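Local coordinates for protein homoserine dehydrogenase (Staphylococcus aureus M1064, PDB 4PG7) that catalyses the NAD(P)-dependent interconversion of L-homoserine and L-aspartate semialdehyde in the aspartate pathway of amino acid biosynthesis, at residues I177-M189 with A203-V217. Numbering follows the deposited sequence.
Sequences ILNGTSNFILSKM and AKRLGFAEADPTDDV
Phe184 and Phe208 form an offset stack, with ring centroids 4.3 Å apart and planes 24° from parallel. Phe208 CD2 sits over the centre of the Phe184 ring. Leu206 CD1 approaches Phe184 CZ obliquely at 3.6 Å, and the methyl group of Ala203 lies against Phe184 CD2. With CG anti to the backbone N (chi1 -179°), Phe184 reaches across to this apolar cluster. Ile185 extends it, touching Ala203 through CG1 and Val217 CG2 through CD1.

One turn earlier the contact becomes polar. Thr181 OG1 donates to the carbonyl of Phe208 (OG1 to O 2.9 Å), from above the carbonyl plane. Its CG2 packs on Ala209 CB. The side chain of Asp216 crosses Thr181 at about a right angle, with OD2 3.2 Å from Thr181 OG1. Its carboxylate takes a nearly straight bond from Asn179 (ND2 to OD1 3.0 Å, 167° at the hydrogen). That amide also donates to Asp221, its stronger partner, so two carboxylates hold its orientation.

Asn179 OD1 meanwhile accepts from Ser182 N at 3.0 Å. This N-caps helix 180-192, just after strand 171-177. Gly207, with positive phi, ends helix 196-205 in a Schellman motif, and the chain turns there to bring Phe208 back onto Phe184. The arrangement is a helical hairpin, helices 180-192 and 196-205 joined by a short turn, whose returning loop and short helix 214-217 close over the capped N-terminal end of the first helix, within the homoserine dehydrogenase family region.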
ATOM      1  N   ILE A 177      -3.058  -2.848 -11.640  1.00 25.43           N
ATOM      2  CA  ILE A 177      -3.839  -4.019 -11.981  1.00 25.23           C
ATOM      3  C   ILE A 177      -5.152  -3.800 -11.252  1.00 26.38           C
ATOM      4  O   ILE A 177      -5.163  -3.817 -10.030  1.00 25.32           O
ATOM      5  CB  ILE A 177      -3.117  -5.304 -11.559  1.00 25.40           C
ATOM      6  CG1 ILE A 177      -1.850  -5.454 -12.409  1.00 24.63           C
ATOM      7  CG2 ILE A 177      -4.048  -6.506 -11.672  1.00 24.89           C
ATOM      8  CD1 ILE A 177      -0.836  -6.468 -11.909  1.00 25.12           C
ATOM      9  N   LEU A 178      -6.217  -3.500 -12.013  1.00 26.52           N
ATOM     10  CA  LEU A 178      -7.414  -2.897 -11.464  1.00 29.71           C
ATOM     11  C   LEU A 178      -8.669  -3.712 -11.662  1.00 30.95           C
ATOM     12  O   LEU A 178      -9.760  -3.267 -11.295  1.00 35.75           O
ATOM     13  CB  LEU A 178      -7.642  -1.502 -12.040  1.00 29.77           C
ATOM     14  CG  LEU A 178      -6.495  -0.522 -11.796  1.00 32.02           C
ATOM     15  CD1 LEU A 178      -6.797   0.805 -12.473  1.00 33.58           C
ATOM     16  CD2 LEU A 178      -6.278  -0.306 -10.309  1.00 33.56           C
ATOM     17  N   ASN A 179      -8.524  -4.912 -12.194  1.00 29.47           N
ATOM     18  CA  ASN A 179      -9.671  -5.765 -12.387  1.00 29.09           C
ATOM     19  C   ASN A 179      -9.234  -7.177 -12.024  1.00 26.49           C
ATOM     20  O   ASN A 179      -8.378  -7.753 -12.682  1.00 26.34           O
ATOM     21  CB  ASN A 179     -10.152  -5.651 -13.844  1.00 28.68           C
ATOM     22  CG  ASN A 179     -11.342  -6.543 -14.127  1.00 29.08           C
ATOM     23  OD1 ASN A 179     -11.226  -7.566 -14.796  1.00 28.18           O
ATOM     24  ND2 ASN A 179     -12.484  -6.174 -13.571  1.00 28.16           N
ATOM     25  N   GLY A 180      -9.820  -7.723 -10.969  1.00 26.43           N
ATOM     26  CA  GLY A 180      -9.464  -9.056 -10.459  1.00 26.13           C
ATOM     27  C   GLY A 180      -9.690 -10.172 -11.466  1.00 26.10           C
ATOM     28  O   GLY A 180      -8.869 -11.075 -11.604  1.00 25.09           O
ATOM     29  N   THR A 181     -10.809 -10.106 -12.176  1.00 27.38           N
ATOM     30  CA  THR A 181     -11.185 -11.189 -13.105  1.00 28.34           C
ATOM     31  C   THR A 181     -10.219 -11.321 -14.276  1.00 27.38           C
ATOM     32  O   THR A 181      -9.810 -12.438 -14.623  1.00 26.01           O
ATOM     33  CB  THR A 181     -12.613 -10.965 -13.636  1.00 30.69           C
ATOM     34  OG1 THR A 181     -13.529 -11.042 -12.533  1.00 33.58           O
ATOM     35  CG2 THR A 181     -12.968 -12.009 -14.676  1.00 32.07           C
ATOM     36  N   SER A 182      -9.846 -10.192 -14.875  1.00 25.24           N
ATOM     37  CA  SER A 182      -8.887 -10.235 -15.974  1.00 26.31           C
ATOM     38  C   SER A 182      -7.517 -10.686 -15.535  1.00 23.71           C
ATOM     39  O   SER A 182      -6.850 -11.413 -16.238  1.00 23.35           O
ATOM     40  CB  SER A 182      -8.714  -8.879 -16.627  1.00 27.16           C
ATOM     41  OG  SER A 182      -9.826  -8.554 -17.421  1.00 35.02           O
ATOM     42  N   ASN A 183      -7.081 -10.223 -14.369  1.00 23.85           N
ATOM     43  CA  ASN A 183      -5.809 -10.657 -13.857  1.00 22.50           C
ATOM     44  C   ASN A 183      -5.824 -12.138 -13.549  1.00 22.36           C
ATOM     45  O   ASN A 183      -4.846 -12.842 -13.832  1.00 22.95           O
ATOM     46  CB  ASN A 183      -5.412  -9.878 -12.616  1.00 22.07           C
ATOM     47  CG  ASN A 183      -3.928  -9.928 -12.385  1.00 22.85           C
ATOM     48  OD1 ASN A 183      -3.144  -9.670 -13.317  1.00 23.93           O
ATOM     49  ND2 ASN A 183      -3.512 -10.250 -11.166  1.00 21.99           N
ATOM     50  N   PHE A 184      -6.919 -12.620 -12.981  1.00 23.65           N
ATOM     51  CA  PHE A 184      -7.075 -14.065 -12.721  1.00 24.80           C
ATOM     52  C   PHE A 184      -6.909 -14.867 -14.005  1.00 25.24           C
ATOM     53  O   PHE A 184      -6.194 -15.871 -14.049  1.00 24.22           O
ATOM     54  CB  PHE A 184      -8.429 -14.370 -12.083  1.00 26.55           C
ATOM     55  CG  PHE A 184      -8.631 -15.838 -11.769  1.00 27.91           C
ATOM     56  CD1 PHE A 184      -8.285 -16.357 -10.532  1.00 30.99           C
ATOM     57  CD2 PHE A 184      -9.132 -16.703 -12.725  1.00 29.75           C
ATOM     58  CE1 PHE A 184      -8.441 -17.735 -10.249  1.00 31.24           C
ATOM     59  CE2 PHE A 184      -9.293 -18.062 -12.463  1.00 30.84           C
ATOM     60  CZ  PHE A 184      -8.932 -18.577 -11.222  1.00 30.67           C
ATOM     61  N   ILE A 185      -7.564 -14.409 -15.069  1.00 25.94           N
ATOM     62  CA  ILE A 185      -7.516 -15.114 -16.341  1.00 24.74           C
ATOM     63  C   ILE A 185      -6.102 -15.149 -16.886  1.00 25.07           C
ATOM     64  O   ILE A 185      -5.618 -16.207 -17.335  1.00 24.01           O
ATOM     65  CB  ILE A 185      -8.499 -14.468 -17.345  1.00 25.47           C
ATOM     66  CG1 ILE A 185      -9.929 -14.786 -16.919  1.00 26.97           C
ATOM     67  CG2 ILE A 185      -8.249 -14.963 -18.761  1.00 24.70           C
ATOM     68  CD1 ILE A 185     -11.000 -13.922 -17.551  1.00 27.71           C
ATOM     69  N   LEU A 186      -5.416 -13.993 -16.865  1.00 24.66           N
ATOM     70  CA  LEU A 186      -4.033 -13.958 -17.363  1.00 23.93           C
ATOM     71  C   LEU A 186      -3.090 -14.862 -16.541  1.00 24.44           C
ATOM     72  O   LEU A 186      -2.206 -15.505 -17.097  1.00 24.29           O
ATOM     73  CB  LEU A 186      -3.513 -12.532 -17.441  1.00 23.68           C
ATOM     74  CG  LEU A 186      -4.171 -11.634 -18.498  1.00 23.97           C
ATOM     75  CD1 LEU A 186      -3.666 -10.212 -18.374  1.00 25.13           C
ATOM     76  CD2 LEU A 186      -3.909 -12.155 -19.882  1.00 24.29           C
ATOM     77  N   SER A 187      -3.277 -14.891 -15.226  1.00 24.63           N
ATOM     78  CA  SER A 187      -2.498 -15.779 -14.353  1.00 24.96           C
ATOM     79  C   SER A 187      -2.734 -17.248 -14.696  1.00 26.44           C
ATOM     80  O   SER A 187      -1.808 -18.034 -14.755  1.00 25.12           O
ATOM     81  CB  SER A 187      -2.834 -15.528 -12.881  1.00 24.57           C
ATOM     82  OG  SER A 187      -2.398 -14.235 -12.493  1.00 25.49           O
ATOM     83  N   LYS A 188      -3.991 -17.599 -14.930  1.00 28.46           N
ATOM     84  CA  LYS A 188      -4.345 -18.969 -15.298  1.00 31.23           C
ATOM     85  C   LYS A 188      -3.702 -19.379 -16.624  1.00 30.52           C
ATOM     86  O   LYS A 188      -3.111 -20.454 -16.722  1.00 28.91           O
ATOM     87  CB  LYS A 188      -5.861 -19.079 -15.388  1.00 34.17           C
ATOM     88  CG  LYS A 188      -6.376 -20.481 -15.674  1.00 40.69           C
ATOM     89  CD  LYS A 188      -6.251 -21.413 -14.479  1.00 44.85           C
ATOM     90  CE  LYS A 188      -7.228 -21.068 -13.367  1.00 45.62           C
ATOM     91  NZ  LYS A 188      -7.278 -22.162 -12.365  1.00 48.49           N
ATOM     92  N   MET A 189      -3.811 -18.515 -17.634  1.00 30.22           N
ATOM     93  CA  MET A 189      -3.207 -18.777 -18.930  1.00 30.67           C
ATOM     94  C   MET A 189      -1.732 -19.008 -18.753  1.00 31.07           C
ATOM     95  O   MET A 189      -1.156 -19.960 -19.292  1.00 33.18           O
ATOM     96  CB  MET A 189      -3.431 -17.609 -19.891  1.00 30.21           C
ATOM     97  CG  MET A 189      -4.862 -17.414 -20.335  1.00 30.40           C
ATOM     98  SD  MET A 189      -5.106 -15.936 -21.339  1.00 29.97           S
ATOM     99  CE  MET A 189      -4.213 -16.419 -22.806  1.00 29.33           C
ATOM    100  N   ALA A 203     -12.568 -19.366 -15.023  1.00 30.46           N
ATOM    101  CA  ALA A 203     -12.929 -18.254 -14.139  1.00 31.64           C
ATOM    102  C   ALA A 203     -14.436 -18.197 -13.870  1.00 33.77           C
ATOM    103  O   ALA A 203     -14.866 -17.860 -12.747  1.00 32.54           O
ATOM    104  CB  ALA A 203     -12.465 -16.933 -14.707  1.00 30.57           C
ATOM    105  N   LYS A 204     -15.238 -18.454 -14.910  1.00 31.21           N
ATOM    106  CA  LYS A 204     -16.682 -18.582 -14.727  1.00 32.51           C
ATOM    107  C   LYS A 204     -17.026 -19.681 -13.731  1.00 31.72           C
ATOM    108  O   LYS A 204     -17.778 -19.443 -12.800  1.00 32.07           O
ATOM    109  CB  LYS A 204     -17.390 -18.853 -16.056  1.00 34.06           C
ATOM    110  CG  LYS A 204     -17.557 -17.597 -16.886  1.00 35.82           C
ATOM    111  CD  LYS A 204     -18.083 -17.904 -18.271  1.00 38.34           C
ATOM    112  CE  LYS A 204     -18.345 -16.613 -19.022  1.00 41.33           C
ATOM    113  NZ  LYS A 204     -18.708 -16.901 -20.430  1.00 44.15           N
ATOM    114  N   ARG A 205     -16.478 -20.875 -13.917  1.00 32.05           N
ATOM    115  CA  ARG A 205     -16.785 -21.998 -13.020  1.00 34.79           C
ATOM    116  C   ARG A 205     -16.346 -21.742 -11.566  1.00 37.76           C
ATOM    117  O   ARG A 205     -16.997 -22.199 -10.620  1.00 35.05           O
ATOM    118  CB  ARG A 205     -16.126 -23.299 -13.474  1.00 36.79           C
ATOM    119  CG  ARG A 205     -16.641 -23.887 -14.769  1.00 38.51           C
ATOM    120  CD  ARG A 205     -16.105 -25.282 -15.046  1.00 39.76           C
ATOM    121  NE  ARG A 205     -14.799 -25.138 -15.617  1.00 45.44           N
ATOM    122  CZ  ARG A 205     -14.517 -25.140 -16.917  1.00 43.78           C
ATOM    123  NH1 ARG A 205     -15.442 -25.380 -17.841  1.00 46.55           N
ATOM    124  NH2 ARG A 205     -13.274 -24.956 -17.282  1.00 43.57           N
ATOM    125  N   LEU A 206     -15.258 -20.987 -11.402  1.00 37.62           N
ATOM    126  CA  LEU A 206     -14.691 -20.778 -10.086  1.00 38.78           C
ATOM    127  C   LEU A 206     -15.299 -19.602  -9.355  1.00 38.26           C
ATOM    128  O   LEU A 206     -14.927 -19.363  -8.224  1.00 42.30           O
ATOM    129  CB  LEU A 206     -13.183 -20.620 -10.171  1.00 38.84           C
ATOM    130  CG  LEU A 206     -12.423 -21.870 -10.550  1.00 40.25           C
ATOM    131  CD1 LEU A 206     -10.943 -21.518 -10.667  1.00 41.04           C
ATOM    132  CD2 LEU A 206     -12.626 -22.983  -9.537  1.00 43.25           C
ATOM    133  N   GLY A 207     -16.225 -18.879  -9.987  1.00 38.79           N
ATOM    134  CA  GLY A 207     -16.882 -17.741  -9.359  1.00 41.16           C
ATOM    135  C   GLY A 207     -16.310 -16.347  -9.664  1.00 45.81           C
ATOM    136  O   GLY A 207     -16.922 -15.353  -9.317  1.00 48.65           O
ATOM    137  N   PHE A 208     -15.173 -16.259 -10.342  1.00 46.07           N
ATOM    138  CA  PHE A 208     -14.539 -14.942 -10.630  1.00 47.23           C
ATOM    139  C   PHE A 208     -15.198 -14.139 -11.740  1.00 48.30           C
ATOM    140  O   PHE A 208     -15.520 -12.952 -11.570  1.00 53.54           O
ATOM    141  CB  PHE A 208     -13.058 -15.138 -10.892  1.00 44.96           C
ATOM    142  CG  PHE A 208     -12.354 -15.686  -9.709  1.00 46.16           C
ATOM    143  CD1 PHE A 208     -12.154 -14.884  -8.601  1.00 49.11           C
ATOM    144  CD2 PHE A 208     -11.999 -17.015  -9.643  1.00 50.71           C
ATOM    145  CE1 PHE A 208     -11.547 -15.377  -7.466  1.00 48.93           C
ATOM    146  CE2 PHE A 208     -11.409 -17.526  -8.501  1.00 49.91           C
ATOM    147  CZ  PHE A 208     -11.175 -16.704  -7.412  1.00 51.54           C
ATOM    148  N   ALA A 209     -15.466 -14.786 -12.858  1.00 47.15           N
ATOM    149  CA  ALA A 209     -16.108 -14.115 -13.964  1.00 44.40           C
ATOM    150  C   ALA A 209     -17.583 -14.397 -13.894  1.00 47.29           C
ATOM    151  O   ALA A 209     -17.976 -15.485 -13.488  1.00 44.29           O
ATOM    152  CB  ALA A 209     -15.539 -14.612 -15.284  1.00 44.04           C
ATOM    153  N   GLU A 210     -18.383 -13.436 -14.355  1.00 48.69           N
ATOM    154  CA  GLU A 210     -19.817 -13.601 -14.504  1.00 55.19           C
ATOM    155  C   GLU A 210     -20.137 -14.090 -15.919  1.00 54.15           C
ATOM    156  O   GLU A 210     -19.254 -14.166 -16.785  1.00 51.56           O
ATOM    157  CB  GLU A 210     -20.505 -12.261 -14.173  1.00 58.65           C
ATOM    158  CG  GLU A 210     -20.287 -11.831 -12.722  1.00 63.94           C
ATOM    159  CD  GLU A 210     -20.431 -10.333 -12.484  1.00 71.46           C
ATOM    160  OE1 GLU A 210     -21.140  -9.654 -13.256  1.00 75.39           O
ATOM    161  OE2 GLU A 210     -19.828  -9.830 -11.510  1.00 76.39           O
ATOM    162  N   ALA A 211     -21.402 -14.439 -16.148  1.00 57.38           N
ATOM    163  CA  ALA A 211     -21.847 -15.093 -17.390  1.00 53.28           C
ATOM    164  C   ALA A 211     -21.596 -14.247 -18.617  1.00 52.61           C
ATOM    165  O   ALA A 211     -21.216 -14.753 -19.684  1.00 57.16           O
ATOM    166  CB  ALA A 211     -23.326 -15.428 -17.288  1.00 56.16           C
ATOM    167  N   ASP A 212     -21.857 -12.955 -18.481  1.00 53.41           N
ATOM    168  CA  ASP A 212     -21.376 -11.970 -19.440  1.00 52.40           C
ATOM    169  C   ASP A 212     -20.206 -11.285 -18.733  1.00 48.31           C
ATOM    170  O   ASP A 212     -20.411 -10.461 -17.844  1.00 45.72           O
ATOM    171  CB  ASP A 212     -22.476 -10.969 -19.809  1.00 55.22           C
ATOM    172  CG  ASP A 212     -22.014  -9.926 -20.819  1.00 58.93           C
ATOM    173  OD1 ASP A 212     -20.818  -9.899 -21.188  1.00 59.72           O
ATOM    174  OD2 ASP A 212     -22.859  -9.127 -21.263  1.00 64.31           O
ATOM    175  N   PRO A 213     -18.973 -11.654 -19.102  1.00 44.85           N
ATOM    176  CA  PRO A 213     -17.825 -11.111 -18.418  1.00 42.42           C
ATOM    177  C   PRO A 213     -17.280  -9.832 -19.100  1.00 39.27           C
ATOM    178  O   PRO A 213     -16.230  -9.368 -18.703  1.00 34.65           O
ATOM    179  CB  PRO A 213     -16.827 -12.245 -18.555  1.00 41.68           C
ATOM    180  CG  PRO A 213     -17.086 -12.752 -19.943  1.00 42.95           C
ATOM    181  CD  PRO A 213     -18.546 -12.495 -20.234  1.00 44.30           C
ATOM    182  N   THR A 214     -17.988  -9.282 -20.101  1.00 37.36           N
ATOM    183  CA  THR A 214     -17.541  -8.132 -20.925  1.00 37.94           C
ATOM    184  C   THR A 214     -16.928  -6.986 -20.148  1.00 36.08           C
ATOM    185  O   THR A 214     -15.880  -6.461 -20.513  1.00 35.43           O
ATOM    186  CB  THR A 214     -18.732  -7.541 -21.746  1.00 39.27           C
ATOM    187  OG1 THR A 214     -19.231  -8.538 -22.615  1.00 42.57           O
ATOM    188  CG2 THR A 214     -18.319  -6.336 -22.573  1.00 40.32           C
ATOM    189  N   ASP A 215     -17.596  -6.574 -19.083  1.00 35.61           N
ATOM    190  CA  ASP A 215     -17.133  -5.447 -18.289  1.00 39.27           C
ATOM    191  C   ASP A 215     -15.712  -5.676 -17.744  1.00 37.60           C
ATOM    192  O   ASP A 215     -14.925  -4.728 -17.615  1.00 38.72           O
ATOM    193  CB  ASP A 215     -18.102  -5.211 -17.137  1.00 41.74           C
ATOM    194  CG  ASP A 215     -17.970  -3.845 -16.543  1.00 44.88           C
ATOM    195  OD1 ASP A 215     -18.223  -2.865 -17.267  1.00 48.21           O
ATOM    196  OD2 ASP A 215     -17.636  -3.748 -15.340  1.00 48.87           O
ATOM    197  N   ASP A 216     -15.401  -6.926 -17.429  1.00 34.53           N
ATOM    198  CA  ASP A 216     -14.076  -7.333 -16.940  1.00 35.37           C
ATOM    199  C   ASP A 216     -13.085  -7.482 -18.089  1.00 34.35           C
ATOM    200  O   ASP A 216     -12.053  -6.801 -18.155  1.00 32.78           O
ATOM    201  CB  ASP A 216     -14.161  -8.694 -16.211  1.00 37.67           C
ATOM    202  CG  ASP A 216     -14.984  -8.632 -14.945  1.00 41.53           C
ATOM    203  OD1 ASP A 216     -15.019  -7.572 -14.274  1.00 39.58           O
ATOM    204  OD2 ASP A 216     -15.541  -9.693 -14.586  1.00 54.45           O
ATOM    205  N   VAL A 217     -13.438  -8.383 -18.988  1.00 32.76           N
ATOM    206  CA  VAL A 217     -12.580  -8.838 -20.077  1.00 34.27           C
ATOM    207  C   VAL A 217     -12.270  -7.765 -21.112  1.00 31.52           C
ATOM    208  O   VAL A 217     -11.189  -7.761 -21.680  1.00 31.15           O
ATOM    209  CB  VAL A 217     -13.223 -10.080 -20.724  1.00 37.85           C
ATOM    210  CG1 VAL A 217     -12.768 -10.300 -22.152  1.00 41.01           C
ATOM    211  CG2 VAL A 217     -12.929 -11.300 -19.861  1.00 39.58           C
TER